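Local coordinates for uncharacterized protein (PDB 3OMD) that is of unknown function but adopts a mainly helical fold as a bacterial member of the DUF5069 family, at residues 26-37 and 65-75; 16-25 and 95-103. All coordinates share one frame; numbering follows the deposited sequence. Where two conformers were deposited one is given.

Overall arrangement
Interaction 2 closes a long loop of chain, and interaction 1 is nested inside it: residues 16-25 come first, 26-37 follow without a break, 65-75 come next and 95-103 last. The contact centres lie about 17 Å apart. H25, the N-cap residue, joins the two, because the loop held by helix 92-104 runs straight into helix 26-38, which helix 62-69 crosses. K27 reaches back from that helix to a salt bridge with D18, and L20 packs on the backbone of D75. Both contacts belong to the DUF5069 domain of one chain that has no strands, so the first helix is fixed along its side and at its start.

Interaction 1 of 2, residues 26-37 and 65-75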
loop_
_atom_site.group_PDB
_atom_site.type_symbol
_atom_site.label_atom_id
_atom_site.label_comp_id
_atom_site.label_asym_id
_atom_site.label_seq_id
_atom_site.Cartn_x
_atom_site.Cartn_y
_atom_site.Cartn_z
ATOM N N LEU A 26 0.600 -3.664 3.745
ATOM C CA LEU A 26 1.014 -3.177 5.091
ATOM C C LEU A 26 2.374 -2.444 5.044
ATOM O O LEU A 26 2.505 -1.327 5.590
ATOM C CB LEU A 26 1.016 -4.343 6.086
ATOM C CG LEU A 26 1.530 -3.964 7.485
ATOM C CD1 LEU A 26 0.767 -2.784 8.103
ATOM C CD2 LEU A 26 1.455 -5.237 8.391
ATOM N N LYS A 27 3.396 -3.034 4.400
ATOM C CA LYS A 27 4.695 -2.304 4.326
ATOM C C LYS A 27 4.509 -0.957 3.619
ATOM O O LYS A 27 5.086 0.047 4.038
ATOM C CB LYS A 27 5.731 -3.137 3.571
ATOM C CG LYS A 27 6.276 -4.317 4.407
ATOM C CD LYS A 27 7.436 -4.961 3.666
ATOM C CE LYS A 27 8.016 -6.108 4.485
ATOM N NZ LYS A 27 9.226 -6.704 3.798
ATOM N N ARG A 28 3.758 -0.973 2.503
ATOM C CA ARG A 28 3.576 0.220 1.696
ATOM C C ARG A 28 2.899 1.332 2.515
ATOM O O ARG A 28 3.308 2.504 2.465
ATOM C CB ARG A 28 2.710 -0.140 0.479
ATOM C CG ARG A 28 2.507 1.040 -0.502
ATOM C CD ARG A 28 1.871 0.508 -1.754
ATOM N NE ARG A 28 1.807 1.534 -2.798
ATOM C CZ ARG A 28 2.811 1.825 -3.623
ATOM N NH1 ARG A 28 3.950 1.137 -3.578
ATOM N NH2 ARG A 28 2.648 2.791 -4.536
ATOM N N VAL A 29 1.852 0.973 3.252
ATOM C CA VAL A 29 1.159 1.987 4.037
ATOM C C VAL A 29 1.915 2.398 5.292
ATOM O O VAL A 29 1.727 3.528 5.749
ATOM C CB VAL A 29 -0.320 1.568 4.305
ATOM C CG1 VAL A 29 -0.441 0.494 5.402
ATOM C CG2 VAL A 29 -1.153 2.781 4.656
ATOM N N ILE A 30 2.726 1.503 5.868
ATOM C CA ILE A 30 3.700 1.989 6.867
ATOM C C ILE A 30 4.529 3.142 6.298
ATOM O O ILE A 30 4.676 4.202 6.927
ATOM C CB ILE A 30 4.584 0.834 7.369
ATOM C CG1 ILE A 30 3.733 -0.108 8.251
ATOM C CG2 ILE A 30 5.820 1.361 8.175
ATOM C CD1 ILE A 30 4.499 -1.471 8.518
ATOM N N ASP A 31 5.058 2.933 5.098
ATOM C CA ASP A 31 5.929 3.955 4.505
ATOM C C ASP A 31 5.158 5.237 4.249
ATOM O O ASP A 31 5.656 6.328 4.516
ATOM C CB ASP A 31 6.508 3.440 3.195
ATOM C CG ASP A 31 7.497 2.303 3.391
ATOM O OD1 ASP A 31 7.966 2.051 4.533
ATOM O OD2 ASP A 31 7.822 1.615 2.386
ATOM N N LYS A 32 3.941 5.093 3.733
ATOM C CA LYS A 32 3.126 6.281 3.446
ATOM C C LYS A 32 2.733 6.990 4.745
ATOM O O LYS A 32 2.699 8.232 4.775
ATOM C CB LYS A 32 1.854 5.911 2.655
ATOM C CG LYS A 32 2.213 5.439 1.214
ATOM C CD LYS A 32 1.030 4.816 0.455
ATOM C CE LYS A 32 -0.029 5.832 0.284
ATOM N NZ LYS A 32 -1.279 5.159 -0.314
ATOM N N ALA A 33 2.447 6.230 5.811
ATOM C CA ALA A 33 2.145 6.847 7.089
ATOM C C ALA A 33 3.319 7.646 7.609
ATOM O O ALA A 33 3.159 8.742 8.135
ATOM C CB ALA A 33 1.726 5.798 8.101
ATOM N N ARG A 34 4.519 7.097 7.468
ATOM C CA ARG A 34 5.691 7.860 7.910
ATOM C C ARG A 34 5.861 9.150 7.133
ATOM O O ARG A 34 6.179 10.200 7.740
ATOM C CB ARG A 34 6.943 6.999 7.835
ATOM C CG ARG A 34 6.882 5.798 8.803
ATOM C CD ARG A 34 8.252 5.069 8.928
ATOM N NE ARG A 34 8.174 3.731 9.504
ATOM C CZ ARG A 34 7.893 3.426 10.771
ATOM N NH1 ARG A 34 7.713 4.366 11.708
ATOM N NH2 ARG A 34 7.813 2.134 11.093
ATOM N N ALA A 35 5.661 9.089 5.814
ATOM C CA ALA A 35 5.747 10.311 5.015
ATOM C C ALA A 35 4.614 11.299 5.361
ATOM O O ALA A 35 4.827 12.530 5.381
ATOM C CB ALA A 35 5.735 9.942 3.538
ATOM N N HIS A 36 3.425 10.768 5.629
ATOM C CA HIS A 36 2.311 11.601 6.053
ATOM C C HIS A 36 2.624 12.393 7.336
ATOM O O HIS A 36 2.388 13.622 7.372
ATOM C CB HIS A 36 1.111 10.700 6.237
ATOM C CG HIS A 36 -0.017 11.339 6.975
ATOM N ND1 HIS A 36 -0.868 12.246 6.384
ATOM C CD2 HIS A 36 -0.461 11.166 8.245
ATOM C CE1 HIS A 36 -1.788 12.611 7.264
ATOM N NE2 HIS A 36 -1.571 11.964 8.395
ATOM N N VAL A 37 3.163 11.705 8.354
ATOM C CA VAL A 37 3.567 12.348 9.633
ATOM C C VAL A 37 4.592 13.440 9.318
ATOM O O VAL A 37 4.515 14.566 9.850
ATOM C CB VAL A 37 4.165 11.283 10.645
ATOM C CG1 VAL A 37 4.901 11.969 11.842
ATOM C CG2 VAL A 37 2.983 10.378 11.138
ATOM N N PHE A 65 -3.299 4.648 13.234
ATOM C CA PHE A 65 -2.170 3.962 12.602
ATOM C C PHE A 65 -0.988 4.897 12.372
ATOM O O PHE A 65 0.154 4.527 12.704
ATOM C CB PHE A 65 -2.670 3.326 11.304
ATOM C CG PHE A 65 -1.621 2.545 10.557
ATOM C CD1 PHE A 65 -1.432 1.197 10.812
ATOM C CD2 PHE A 65 -0.849 3.155 9.580
ATOM C CE1 PHE A 65 -0.490 0.468 10.093
ATOM C CE2 PHE A 65 0.122 2.439 8.877
ATOM C CZ PHE A 65 0.304 1.085 9.133
ATOM N N ALA A 66 -1.252 6.117 11.876
ATOM C CA ALA A 66 -0.166 7.057 11.642
ATOM C C ALA A 66 0.492 7.424 12.966
ATOM O O ALA A 66 1.708 7.557 13.017
ATOM C CB ALA A 66 -0.668 8.327 10.887
ATOM N N GLU A 67 -0.296 7.619 14.019
ATOM C CA GLU A 67 0.292 7.910 15.333
ATOM C C GLU A 67 1.121 6.743 15.857
ATOM O O GLU A 67 2.217 6.935 16.415
ATOM C CB GLU A 67 -0.796 8.251 16.356
ATOM C CG GLU A 67 -0.224 8.627 17.766
ATOM C CD GLU A 67 0.663 9.881 17.761
ATOM O OE1 GLU A 67 0.440 10.757 16.878
ATOM O OE2 GLU A 67 1.584 9.983 18.627
ATOM N N ALA A 68 0.630 5.526 15.625
ATOM C CA ALA A 68 1.306 4.350 16.141
ATOM C C ALA A 68 2.682 4.153 15.522
ATOM O O ALA A 68 3.618 3.713 16.223
ATOM C CB ALA A 68 0.457 3.091 15.911
ATOM N N VAL A 69 2.843 4.492 14.245
ATOM C CA VAL A 69 4.127 4.268 13.607
ATOM C C VAL A 69 5.214 5.197 14.155
ATOM O O VAL A 69 6.388 4.828 14.107
ATOM C CB VAL A 69 4.071 4.320 12.059
ATOM C CG1 VAL A 69 3.056 3.345 11.517
ATOM C CG2 VAL A 69 3.872 5.725 11.564
ATOM N N LYS A 70 4.821 6.319 14.765
ATOM C CA LYS A 70 5.799 7.263 15.342
ATOM C C LYS A 70 6.659 6.700 16.457
ATOM O O LYS A 70 7.774 7.196 16.657
ATOM C CB LYS A 70 5.121 8.532 15.869
ATOM C CG LYS A 70 4.345 9.261 14.781
ATOM C CD LYS A 70 3.722 10.540 15.381
ATOM C CE LYS A 70 2.910 11.394 14.416
ATOM N NZ LYS A 70 2.272 12.624 15.055
ATOM N N SER A 71 6.147 5.770 17.265
ATOM C CA SER A 71 6.968 5.170 18.324
ATOM C C SER A 71 7.427 3.755 17.960
ATOM O O SER A 71 8.053 3.056 18.779
ATOM C CB SER A 71 6.235 5.163 19.664
ATOM O OG SER A 71 5.040 4.411 19.494
ATOM N N ARG A 72 7.131 3.336 16.727
ATOM C CA ARG A 72 7.410 1.968 16.244
ATOM C C ARG A 72 8.185 1.986 14.929
ATOM O O ARG A 72 7.609 1.799 13.853
ATOM C CB ARG A 72 6.071 1.256 16.053
ATOM C CG ARG A 72 5.369 1.092 17.417
ATOM C CD ARG A 72 3.920 0.576 17.264
ATOM N NE ARG A 72 3.318 0.351 18.572
ATOM C CZ ARG A 72 2.694 1.288 19.298
ATOM N NH1 ARG A 72 2.560 2.555 18.851
ATOM N NH2 ARG A 72 2.201 0.952 20.489
ATOM N N PRO A 73 9.498 2.192 14.988
ATOM C CA PRO A 73 10.324 2.388 13.814
ATOM C C PRO A 73 10.562 1.126 13.003
ATOM O O PRO A 73 10.872 1.218 11.808
ATOM C CB PRO A 73 11.667 2.903 14.397
ATOM C CG PRO A 73 11.666 2.415 15.792
ATOM C CD PRO A 73 10.243 2.440 16.242
ATOM N N GLN A 74 10.353 -0.035 13.623
ATOM C CA GLN A 74 10.604 -1.279 12.944
ATOM C C GLN A 74 9.286 -1.923 12.504
ATOM O O GLN A 74 8.281 -1.876 13.215
ATOM C CB GLN A 74 11.343 -2.229 13.866
ATOM C CG GLN A 74 12.627 -1.655 14.501
ATOM C CD GLN A 74 13.581 -0.990 13.491
ATOM O OE1 GLN A 74 14.234 0.025 13.810
ATOM N NE2 GLN A 74 13.672 -1.547 12.279
ATOM N N ASP A 75 9.338 -2.578 11.356
ATOM C CA ASP A 75 8.180 -3.311 10.808
ATOM C C ASP A 75 7.573 -4.264 11.850
ATOM O O ASP A 75 6.359 -4.386 11.915
ATOM C CB ASP A 75 8.608 -4.141 9.582
ATOM C CG ASP A 75 8.671 -3.340 8.308
ATOM O OD1 ASP A 75 8.316 -2.140 8.270
ATOM O OD2 ASP A 75 9.085 -3.947 7.307
HETATM O O HOH W 1 9.016 0.223 9.261
#
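Helix 26-37 and the short helical segment 65-69 cross at nearly a right angle, -84°, with their axes 8.9 Å apart; the small residues A33 and A66 allow a closest CA-CA approach of 5.1 Å. Along the first helix F65 is a knob in the hole formed by L26, V29, I30 and A33. Its CG stands anti to the backbone N (chi1 -178°), which carries the flat ring to the first helix, where the CB of A33 meets the ring edge at CE2 and CG1 of I30 touches CZ at 3.7 Å. R34, with an extended chain, reaches the turn V69-R72. Its NH2 gives a fairly straight bond of 2.8 Å to R72 O, in the guanidinium plane and on a carbonyl lone pair. NH1 meets V69 O from above the carbonyl plane, also at 2.8 Å, while R72 N reaches that oxygen from its opposite face. Water 1 accepts from R34 NH2 and donates to D75 OD1; OD2 of D75 has its salt bridge with R14. An arginine suits this place because its N-H groups point in several directions: one charged side chain bonds both carbonyls, giving V69 O a second donor, beside an apolar interface.

Interaction 2 of 2, residues 16-25 and 95-103; sequences PVDRLGGMDH and VESFNREYE
N99 of helix 95-103 meets the loop 16-25 at D24 and G22. Its CB lies 3.4 Å from OD2 of D24, and CG stands anti to its own carbonyl carbon (chi1 -70°), which lets the amide stack on the D24 carboxylate with the planes 24° apart. At the tip OD1 accepts from D24 N at 2.8 Å, nearly straight but tilted from the amide carbonyl plane. ND2 donates one N-H to G22 O, also at 2.8 Å and in both planes, and sits over the centre of one face of the R19 guanidinium. Asparagine suits the site, offering one acceptor and one donor to two backbone groups. A leucine here would probably leave D24 N and G22 O without their mates and free the loop to shift. R19 in turn bonds D24 OD1 through NE and E103 OE2 through NH2, 2.9 Å each; D24 OD2 and E103 OE2 are 2.5 Å apart, so close that one acid probably carries a proton. Farther along, the Y102 hydroxyl meets H25 ND1 at the imidazole edge, 2.7 Å away. G21 and G22, with positive phi, fill the centre of a type I' turn, and the R19-D24-E103 salt-bridge network joins its loop to helix 92-104.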
loop_
_atom_site.group_PDB
_atom_site.type_symbol
_atom_site.label_atom_id
_atom_site.label_comp_id
_atom_site.label_asym_id
_atom_site.label_seq_id
_atom_site.Cartn_x
_atom_site.Cartn_y
_atom_site.Cartn_z
ATOM N N PRO A 16 3.321 -3.099 -3.135
ATOM C CA PRO A 16 2.029 -3.638 -2.653
ATOM C C PRO A 16 2.142 -5.094 -2.207
ATOM O O PRO A 16 1.405 -5.508 -1.311
ATOM C CB PRO A 16 1.142 -3.571 -3.920
ATOM C CG PRO A 16 1.636 -2.296 -4.608
ATOM C CD PRO A 16 3.183 -2.395 -4.433
ATOM N N VAL A 17 2.990 -5.892 -2.861
ATOM C CA VAL A 17 3.016 -7.340 -2.608
ATOM C C VAL A 17 4.296 -7.799 -1.865
ATOM O O VAL A 17 4.573 -9.001 -1.798
ATOM C CB VAL A 17 2.755 -8.146 -3.905
ATOM C CG1 VAL A 17 1.329 -7.794 -4.461
ATOM C CG2 VAL A 17 3.888 -7.969 -4.920
ATOM N N ASP A 18 5.014 -6.832 -1.278
ATOM C CA ASP A 18 6.152 -7.114 -0.385
ATOM C C ASP A 18 5.501 -7.321 1.001
ATOM O O ASP A 18 5.210 -6.355 1.722
ATOM C CB ASP A 18 7.104 -5.922 -0.401
ATOM C CG ASP A 18 8.343 -6.141 0.472
ATOM O OD1 ASP A 18 8.449 -7.200 1.153
ATOM O OD2 ASP A 18 9.174 -5.218 0.465
ATOM N N ARG A 19 5.256 -8.590 1.362
ATOM C CA ARG A 19 4.329 -8.871 2.483
ATOM C C ARG A 19 4.993 -8.749 3.860
ATOM O O ARG A 19 6.216 -8.973 4.016
ATOM C CB ARG A 19 3.719 -10.262 2.324
ATOM C CG ARG A 19 2.832 -10.367 1.072
ATOM C CD ARG A 19 2.289 -11.787 0.881
ATOM N NE ARG A 19 1.372 -11.816 -0.262
ATOM C CZ ARG A 19 0.857 -12.936 -0.741
ATOM N NH1 ARG A 19 1.171 -14.117 -0.184
ATOM N NH2 ARG A 19 0.010 -12.896 -1.763
ATOM N N LEU A 20 4.170 -8.421 4.860
ATOM C CA LEU A 20 4.617 -8.358 6.253
ATOM C C LEU A 20 3.507 -9.046 7.027
ATOM O O LEU A 20 2.360 -8.705 6.878
ATOM C CB LEU A 20 4.759 -6.899 6.704
ATOM C CG LEU A 20 5.124 -6.688 8.194
ATOM C CD1 LEU A 20 6.404 -7.388 8.595
ATOM C CD2 LEU A 20 5.208 -5.171 8.478
ATOM N N GLY A 21 3.862 -10.023 7.864
ATOM C CA GLY A 21 2.820 -10.771 8.585
ATOM C C GLY A 21 1.864 -11.487 7.622
ATOM O O GLY A 21 0.704 -11.721 7.954
ATOM N N GLY A 22 2.357 -11.777 6.425
ATOM C CA GLY A 22 1.549 -12.411 5.390
ATOM C C GLY A 22 0.661 -11.443 4.614
ATOM O O GLY A 22 0.006 -11.889 3.644
HETATM N N MSE A 23 0.653 -10.155 4.992
HETATM C CA MSE A 23 -0.329 -9.223 4.373
HETATM C C MSE A 23 0.317 -8.332 3.314
HETATM O O MSE A 23 1.383 -7.750 3.526
HETATM C CB MSE A 23 -0.996 -8.299 5.378
HETATM C CG MSE A 23 -0.899 -8.632 6.771
HETATM SE SE MSE A 23 -1.928 -7.209 7.510
HETATM C CE MSE A 23 -2.746 -6.681 5.809
ATOM N N ASP A 24 -0.393 -8.178 2.198
ATOM C CA ASP A 24 -0.082 -7.126 1.195
ATOM C C ASP A 24 -0.440 -5.758 1.802
ATOM O O ASP A 24 -1.132 -5.660 2.829
ATOM C CB ASP A 24 -1.001 -7.312 -0.017
ATOM C CG ASP A 24 -0.656 -8.495 -0.853
ATOM O OD1 ASP A 24 0.452 -9.092 -0.728
ATOM O OD2 ASP A 24 -1.507 -8.890 -1.715
ATOM N N HIS A 25 0.049 -4.712 1.139
ATOM C CA HIS A 25 -0.197 -3.292 1.445
ATOM C C HIS A 25 0.429 -2.784 2.741
ATOM O O HIS A 25 0.734 -1.585 2.839
ATOM C CB HIS A 25 -1.706 -2.928 1.443
ATOM C CG HIS A 25 -1.933 -1.489 1.125
ATOM N ND1 HIS A 25 -1.605 -0.962 -0.106
ATOM C CD2 HIS A 25 -2.324 -0.441 1.902
ATOM C CE1 HIS A 25 -1.825 0.342 -0.086
ATOM N NE2 HIS A 25 -2.259 0.682 1.119
ATOM N N VAL A 95 -6.317 -12.841 6.092
ATOM C CA VAL A 95 -5.247 -12.086 5.412
ATOM C C VAL A 95 -5.134 -12.541 3.948
ATOM O O VAL A 95 -4.987 -11.702 3.039
ATOM C CB VAL A 95 -3.940 -12.247 6.204
ATOM C CG1 VAL A 95 -2.799 -11.646 5.444
ATOM C CG2 VAL A 95 -4.047 -11.553 7.580
ATOM N N GLU A 96 -5.203 -13.854 3.721
ATOM C CA GLU A 96 -5.116 -14.398 2.364
ATOM C C GLU A 96 -6.312 -13.904 1.546
ATOM O O GLU A 96 -6.163 -13.557 0.381
ATOM C CB GLU A 96 -5.012 -15.931 2.443
ATOM C CG GLU A 96 -3.573 -16.409 2.709
ATOM C CD GLU A 96 -3.392 -17.668 3.597
ATOM O OE1 GLU A 96 -4.045 -18.697 3.374
ATOM O OE2 GLU A 96 -2.532 -17.630 4.514
ATOM N N SER A 97 -7.484 -13.826 2.181
ATOM C CA SER A 97 -8.672 -13.284 1.528
ATOM C C SER A 97 -8.427 -11.859 1.037
ATOM O O SER A 97 -8.689 -11.519 -0.136
ATOM C CB SER A 97 -9.847 -13.305 2.504
ATOM O OG SER A 97 -11.009 -12.994 1.803
ATOM N N PHE A 98 -7.934 -11.012 1.944
ATOM C CA PHE A 98 -7.593 -9.629 1.596
ATOM C C PHE A 98 -6.641 -9.564 0.412
ATOM O O PHE A 98 -6.843 -8.826 -0.548
ATOM C CB PHE A 98 -6.999 -8.858 2.801
ATOM C CG PHE A 98 -6.473 -7.510 2.409
ATOM C CD1 PHE A 98 -7.344 -6.440 2.200
ATOM C CD2 PHE A 98 -5.086 -7.326 2.162
ATOM C CE1 PHE A 98 -6.853 -5.182 1.744
ATOM C CE2 PHE A 98 -4.585 -6.074 1.731
ATOM C CZ PHE A 98 -5.482 -5.011 1.508
ATOM N N ASN A 99 -5.566 -10.335 0.514
ATOM C CA ASN A 99 -4.545 -10.323 -0.539
ATOM C C ASN A 99 -5.115 -10.706 -1.876
ATOM O O ASN A 99 -4.736 -10.134 -2.909
ATOM C CB ASN A 99 -3.433 -11.318 -0.227
ATOM C CG ASN A 99 -2.543 -10.893 0.953
ATOM O OD1 ASN A 99 -2.584 -9.760 1.468
ATOM N ND2 ASN A 99 -1.712 -11.847 1.389
ATOM N N ARG A 100 -5.977 -11.728 -1.894
ATOM C CA ARG A 100 -6.487 -12.205 -3.191
ATOM C C ARG A 100 -7.333 -11.106 -3.842
ATOM O O ARG A 100 -7.204 -10.847 -5.056
ATOM C CB ARG A 100 -7.314 -13.486 -2.973
ATOM C CG ARG A 100 -8.023 -13.978 -4.213
ATOM C CD ARG A 100 -9.097 -15.019 -3.822
ATOM N NE ARG A 100 -9.846 -15.475 -4.998
ATOM C CZ ARG A 100 -10.825 -16.380 -4.979
ATOM N NH1 ARG A 100 -11.190 -16.979 -3.840
ATOM N NH2 ARG A 100 -11.404 -16.731 -6.118
ATOM N N GLU A 101 -8.161 -10.430 -3.039
ATOM C CA GLU A 101 -8.988 -9.366 -3.609
ATOM C C GLU A 101 -8.121 -8.169 -4.034
ATOM O O GLU A 101 -8.298 -7.614 -5.114
ATOM C CB GLU A 101 -10.101 -8.952 -2.630
ATOM C CG GLU A 101 -11.002 -7.892 -3.236
ATOM C CD GLU A 101 -12.270 -7.610 -2.466
ATOM O OE1 GLU A 101 -12.531 -8.240 -1.435
ATOM O OE2 GLU A 101 -13.041 -6.750 -2.945
ATOM N N TYR A 102 -7.173 -7.782 -3.181
ATOM C CA TYR A 102 -6.279 -6.650 -3.448
ATOM C C TYR A 102 -5.501 -6.866 -4.737
ATOM O O TYR A 102 -5.425 -5.960 -5.582
ATOM C CB TYR A 102 -5.338 -6.593 -2.265
ATOM C CG TYR A 102 -4.248 -5.556 -2.266
ATOM C CD1 TYR A 102 -4.522 -4.212 -1.906
ATOM C CD2 TYR A 102 -2.922 -5.903 -2.525
ATOM C CE1 TYR A 102 -3.475 -3.251 -1.819
ATOM C CE2 TYR A 102 -1.882 -4.968 -2.456
ATOM C CZ TYR A 102 -2.171 -3.666 -2.101
ATOM O OH TYR A 102 -1.148 -2.783 -2.007
ATOM N N GLU A 103 -4.935 -8.062 -4.885
ATOM C CA GLU A 103 -4.121 -8.359 -6.088
ATOM C C GLU A 103 -4.998 -8.505 -7.346
ATOM O O GLU A 103 -4.481 -8.422 -8.462
ATOM C CB GLU A 103 -3.299 -9.621 -5.862
ATOM C CG GLU A 103 -2.223 -9.392 -4.803
ATOM C CD GLU A 103 -1.449 -10.618 -4.455
ATOM O OE1 GLU A 103 -1.383 -11.573 -5.292
ATOM O OE2 GLU A 103 -0.897 -10.661 -3.339
#